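Side-chain contacts in phytase (Debaryomyces castellii, PDB 2GFI), which probably removes phosphate from inositol hexakisphosphate, as a 3-phytase of the histidine acid phosphatase family: residues Y283-S286 with V287-D291; D351-V354 with D355-P358. One frame throughout, in Å; residues are numbered along the deposited sequence.

Interaction 1: residues Y283-S286 with V287-D291; sequences YSYS and VDLDD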
loop_
_atom_site.group_PDB
_atom_site.type_symbol
_atom_site.label_atom_id
_atom_site.label_comp_id
_atom_site.label_asym_id
_atom_site.label_seq_id
_atom_site.Cartn_x
_atom_site.Cartn_y
_atom_site.Cartn_z
ATOM N N TYR A 283 -1.292 -26.610 -7.682
ATOM C CA TYR A 283 -2.714 -26.607 -7.909
ATOM C C TYR A 283 -3.073 -25.697 -9.090
ATOM O O TYR A 283 -3.806 -26.113 -9.996
ATOM C CB TYR A 283 -3.507 -26.171 -6.693
ATOM C CG TYR A 283 -4.993 -26.068 -7.038
ATOM C CD1 TYR A 283 -5.789 -27.219 -7.125
ATOM C CD2 TYR A 283 -5.589 -24.832 -7.274
ATOM C CE1 TYR A 283 -7.145 -27.148 -7.422
ATOM C CE2 TYR A 283 -6.935 -24.736 -7.570
ATOM C CZ TYR A 283 -7.714 -25.907 -7.649
ATOM O OH TYR A 283 -9.049 -25.829 -7.933
ATOM N N SER A 284 -2.590 -24.448 -9.030
ATOM C CA SER A 284 -2.865 -23.453 -10.052
ATOM C C SER A 284 -2.521 -23.971 -11.428
ATOM O O SER A 284 -3.243 -23.745 -12.385
ATOM C CB SER A 284 -2.049 -22.198 -9.798
ATOM O OG SER A 284 -2.512 -21.160 -10.646
ATOM N N TYR A 285 -1.388 -24.658 -11.531
ATOM C CA TYR A 285 -0.946 -25.108 -12.836
ATOM C C TYR A 285 -1.792 -26.277 -13.324
ATOM O O TYR A 285 -2.008 -26.416 -14.541
ATOM C CB TYR A 285 0.522 -25.452 -12.858
ATOM C CG TYR A 285 0.961 -25.791 -14.255
ATOM C CD1 TYR A 285 0.810 -24.874 -15.270
ATOM C CD2 TYR A 285 1.466 -27.065 -14.568
ATOM C CE1 TYR A 285 1.173 -25.195 -16.554
ATOM C CE2 TYR A 285 1.841 -27.391 -15.843
ATOM C CZ TYR A 285 1.694 -26.451 -16.830
ATOM O OH TYR A 285 2.069 -26.721 -18.128
ATOM N N SER A 286 -2.307 -27.094 -12.394
ATOM C CA SER A 286 -3.236 -28.168 -12.792
ATOM C C SER A 286 -4.503 -27.611 -13.439
ATOM O O SER A 286 -5.054 -28.214 -14.392
ATOM C CB SER A 286 -3.560 -29.121 -11.621
ATOM O OG SER A 286 -4.418 -28.525 -10.670
ATOM N N VAL A 287 -4.958 -26.470 -12.917
ATOM C CA VAL A 287 -6.079 -25.747 -13.492
ATOM C C VAL A 287 -5.684 -25.107 -14.813
ATOM O O VAL A 287 -6.441 -25.170 -15.759
ATOM C CB VAL A 287 -6.694 -24.643 -12.531
ATOM C CG1 VAL A 287 -7.812 -23.871 -13.257
ATOM C CG2 VAL A 287 -7.229 -25.256 -11.256
ATOM N N ASP A 288 -4.520 -24.476 -14.901
ATOM C CA ASP A 288 -4.116 -23.945 -16.200
ATOM C C ASP A 288 -4.102 -25.043 -17.257
ATOM O O ASP A 288 -4.514 -24.797 -18.377
ATOM C CB ASP A 288 -2.738 -23.332 -16.137
ATOM C CG ASP A 288 -2.735 -21.960 -15.485
ATOM O OD1 ASP A 288 -3.813 -21.283 -15.467
ATOM O OD2 ASP A 288 -1.684 -21.480 -14.968
ATOM N N LEU A 289 -3.609 -26.239 -16.895
ATOM C CA LEU A 289 -3.513 -27.360 -17.792
ATOM C C LEU A 289 -4.892 -27.823 -18.232
ATOM O O LEU A 289 -5.205 -27.881 -19.421
ATOM C CB LEU A 289 -2.837 -28.506 -17.083
ATOM C CG LEU A 289 -1.345 -28.705 -17.180
ATOM C CD1 LEU A 289 -0.996 -29.936 -16.350
ATOM C CD2 LEU A 289 -0.924 -28.856 -18.644
ATOM N N ASP A 290 -5.724 -28.145 -17.265
ATOM C CA ASP A 290 -7.078 -28.527 -17.559
ATOM C C ASP A 290 -7.768 -27.501 -18.472
ATOM O O ASP A 290 -8.361 -27.860 -19.480
ATOM C CB ASP A 290 -7.846 -28.711 -16.261
ATOM C CG ASP A 290 -9.255 -29.139 -16.490
ATOM O OD1 ASP A 290 -9.473 -29.941 -17.424
ATOM O OD2 ASP A 290 -10.225 -28.722 -15.810
ATOM N N ASP A 291 -7.698 -26.214 -18.139
ATOM C CA ASP A 291 -8.380 -25.232 -18.985
ATOM C C ASP A 291 -7.688 -25.007 -20.301
ATOM O O ASP A 291 -8.353 -24.748 -21.296
ATOM C CB ASP A 291 -8.571 -23.915 -18.264
ATOM C CG ASP A 291 -9.461 -24.050 -17.063
ATOM O OD1 ASP A 291 -10.332 -24.957 -17.039
ATOM O OD2 ASP A 291 -9.349 -23.294 -16.080
HETATM O O HOH W 1 -0.744 -21.502 -12.741
#

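Interaction 2: residues D351-V354 with D355-P358; sequences DLPV and DYTP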
loop_
_atom_site.group_PDB
_atom_site.type_symbol
_atom_site.label_atom_id
_atom_site.label_comp_id
_atom_site.label_asym_id
_atom_site.label_seq_id
_atom_site.Cartn_x
_atom_site.Cartn_y
_atom_site.Cartn_z
ATOM N N ASP A 351 1.603 -26.407 -26.807
ATOM C CA ASP A 351 0.867 -27.078 -25.770
ATOM C C ASP A 351 1.651 -27.086 -24.470
ATOM O O ASP A 351 2.877 -27.140 -24.478
ATOM C CB ASP A 351 0.528 -28.494 -26.229
ATOM C CG ASP A 351 -0.558 -28.507 -27.310
ATOM O OD1 ASP A 351 -1.220 -27.464 -27.583
ATOM O OD2 ASP A 351 -0.825 -29.543 -27.946
ATOM N N LEU A 352 0.926 -26.999 -23.363
ATOM C CA LEU A 352 1.518 -26.919 -22.052
ATOM C C LEU A 352 2.164 -28.244 -21.691
ATOM O O LEU A 352 1.631 -29.300 -22.018
ATOM C CB LEU A 352 0.448 -26.530 -21.025
ATOM C CG LEU A 352 0.338 -25.027 -20.747
ATOM C CD1 LEU A 352 0.108 -24.202 -22.044
ATOM C CD2 LEU A 352 -0.767 -24.760 -19.737
ATOM N N PRO A 353 3.314 -28.203 -21.034
ATOM C CA PRO A 353 3.928 -29.425 -20.568
ATOM C C PRO A 353 3.157 -29.945 -19.366
ATOM O O PRO A 353 2.488 -29.169 -18.669
ATOM C CB PRO A 353 5.322 -28.972 -20.153
ATOM C CG PRO A 353 5.135 -27.516 -19.726
ATOM C CD PRO A 353 4.110 -26.996 -20.683
ATOM N N VAL A 354 3.252 -31.258 -19.137
ATOM C CA VAL A 354 2.607 -31.921 -18.007
ATOM C C VAL A 354 3.632 -32.549 -17.078
ATOM O O VAL A 354 3.328 -32.875 -15.932
ATOM C CB VAL A 354 1.617 -33.004 -18.487
ATOM C CG1 VAL A 354 0.458 -32.349 -19.218
ATOM C CG2 VAL A 354 2.327 -34.087 -19.386
ATOM N N ASP A 355 4.855 -32.710 -17.561
ATOM C CA ASP A 355 5.822 -33.536 -16.844
ATOM C C ASP A 355 6.703 -32.683 -15.937
ATOM O O ASP A 355 7.561 -33.177 -15.231
ATOM C CB ASP A 355 6.637 -34.402 -17.833
ATOM C CG ASP A 355 7.442 -33.554 -18.832
ATOM O OD1 ASP A 355 6.916 -32.517 -19.357
ATOM O OD2 ASP A 355 8.619 -33.839 -19.157
ATOM N N TYR A 356 6.451 -31.382 -15.926
ATOM C CA TYR A 356 7.047 -30.517 -14.924
ATOM C C TYR A 356 6.167 -29.297 -14.757
ATOM O O TYR A 356 5.191 -29.157 -15.480
ATOM C CB TYR A 356 8.468 -30.123 -15.346
ATOM C CG TYR A 356 8.505 -29.151 -16.504
ATOM C CD1 TYR A 356 8.772 -27.786 -16.290
ATOM C CD2 TYR A 356 8.275 -29.588 -17.824
ATOM C CE1 TYR A 356 8.805 -26.892 -17.367
ATOM C CE2 TYR A 356 8.346 -28.703 -18.901
ATOM C CZ TYR A 356 8.594 -27.363 -18.664
ATOM O OH TYR A 356 8.655 -26.489 -19.725
ATOM N N THR A 357 6.520 -28.416 -13.818
ATOM C CA THR A 357 5.804 -27.165 -13.628
ATOM C C THR A 357 6.619 -26.034 -14.275
ATOM O O THR A 357 7.728 -25.735 -13.847
ATOM C CB THR A 357 5.558 -26.881 -12.131
ATOM O OG1 THR A 357 4.979 -28.036 -11.523
ATOM C CG2 THR A 357 4.512 -25.745 -11.923
ATOM N N PRO A 358 6.068 -25.451 -15.339
ATOM C CA PRO A 358 6.697 -24.303 -15.995
ATOM C C PRO A 358 6.488 -23.034 -15.185
ATOM O O PRO A 358 5.465 -22.889 -14.507
ATOM C CB PRO A 358 5.944 -24.193 -17.347
ATOM C CG PRO A 358 4.604 -24.780 -17.064
ATOM C CD PRO A 358 4.821 -25.872 -16.008
HETATM O O HOH W 2 4.916 -32.727 -21.189
#

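Interaction 1: residues Y283-S286 with V287-D291
Tyr283 O takes two donors. Val287 N lies 3.2 Å from Tyr283 O, in the normal i to i+4 bond of the helix. Ser286 OG adds a second bond to Tyr283 O at 2.6 Å, in the carbonyl plane and on a lone pair. The Ser286 hydroxyl sits between its own backbone N and carbonyl carbon (chi1 73°), which turns it back along the helix to this oxygen. The helix continues with Asp288 N to Ser284 O, Leu289 N to Tyr285 O and Asp290 N to Ser286 O.

A water lies 2.8 Å from Ser284 OG and also next to Asp288 OD2. The second approach is very short, so the geometry of this bridge is doubtful. Asp288 is buried and has firmer partners: OD1 accepts from His365 N and OD2 bonds to Ser361 OG, while Tyr285 OH probably hydrogen-bonds Pro353 O.

Two ring contacts follow. Val287 CG2 sits over one face of the Tyr283 ring, 3.7 Å from Tyr283 CZ, as a CH-pi contact. Two residues further on, Leu289 CG lies over a face of the Tyr285 ring, 4.0 Å from its centroid and 26° off the normal. Leu289 CD2 reaches on to the phenol end, 3.7 Å from Tyr285 OH. Asp288 CB meets the same ring obliquely, near Tyr285 CD1.

Both segments lie on helix 277-295, where the Val287 side chain is about 8 Å from that of Asp333, the predicted proton donor. The buried Asp288 carboxylate, met by a backbone N-H and a serine hydroxyl, is consistent with a charged group that joins the helix to the 361-365 region.

Interaction 2: residues D351-V354 with D355-P358
Tyr356 holds its CG between its backbone N and carbonyl carbon (chi1 72°), and this brings the ring back to Pro353, three residues earlier. Asp355 has the same kind of first torsion (chi1 61°), which places OD1 on the side of the Val354 N-H.

Pro353 CB approaches Tyr356 CE2 to 3.3 Å, a tight apolar contact. Pro353 CG is 3.6 Å from Tyr356 CZ. The proline meets the ring obliquely along the side of CE2 and CZ. Asp355 OD1 lies at the edge of the same ring, in its plane.

The four residues Pro353 to Tyr356 form an open beta turn. Their end CA atoms, those of Pro353 and Tyr356, are 6.5 Å apart, and Pro353 O makes no bond to Tyr356 N. A water bridges two other groups of the turn. It accepts from Val354 N at 3.0 Å and donates to Asp355 OD1 at 2.7 Å, so it links the backbone at the turn to the carboxylate. The turn belongs to the long loop between helix 333-343 and helix 365-368, in the histidine phosphatase superfamily region of the chain, away from the annotated sites.

Pro358 comes to Pro353 from further along the chain. Pro358 CG meets Pro353 CG at 3.9 Å, so Pro353 has ring partners three and five residues on.

The Tyr356 hydroxyl points to a neighbouring copy of the protein. It hydrogen-bonds Lys400 NZ of the second subunit, and the tyrosine also packs on Lys401 of that subunit.

From the N terminus, interaction 1 comes first, within helix 277-295, and closes no loop beyond the turns of that helix. The chain then passes through helix 302-318, strand 326-331 and helix 333-343. Interaction 2 follows, closing a short turn in the loop before helix 365-368. The two are in series and neither nest nor cross. In space, interactions 1 and 2 touch, with their centres about 10 Å apart. Tyr285 packs on Leu352 and Pro358, and Leu289 CD2 comes near the Pro353 carbonyl. These contacts lay the 351-358 loop against helix 277-295.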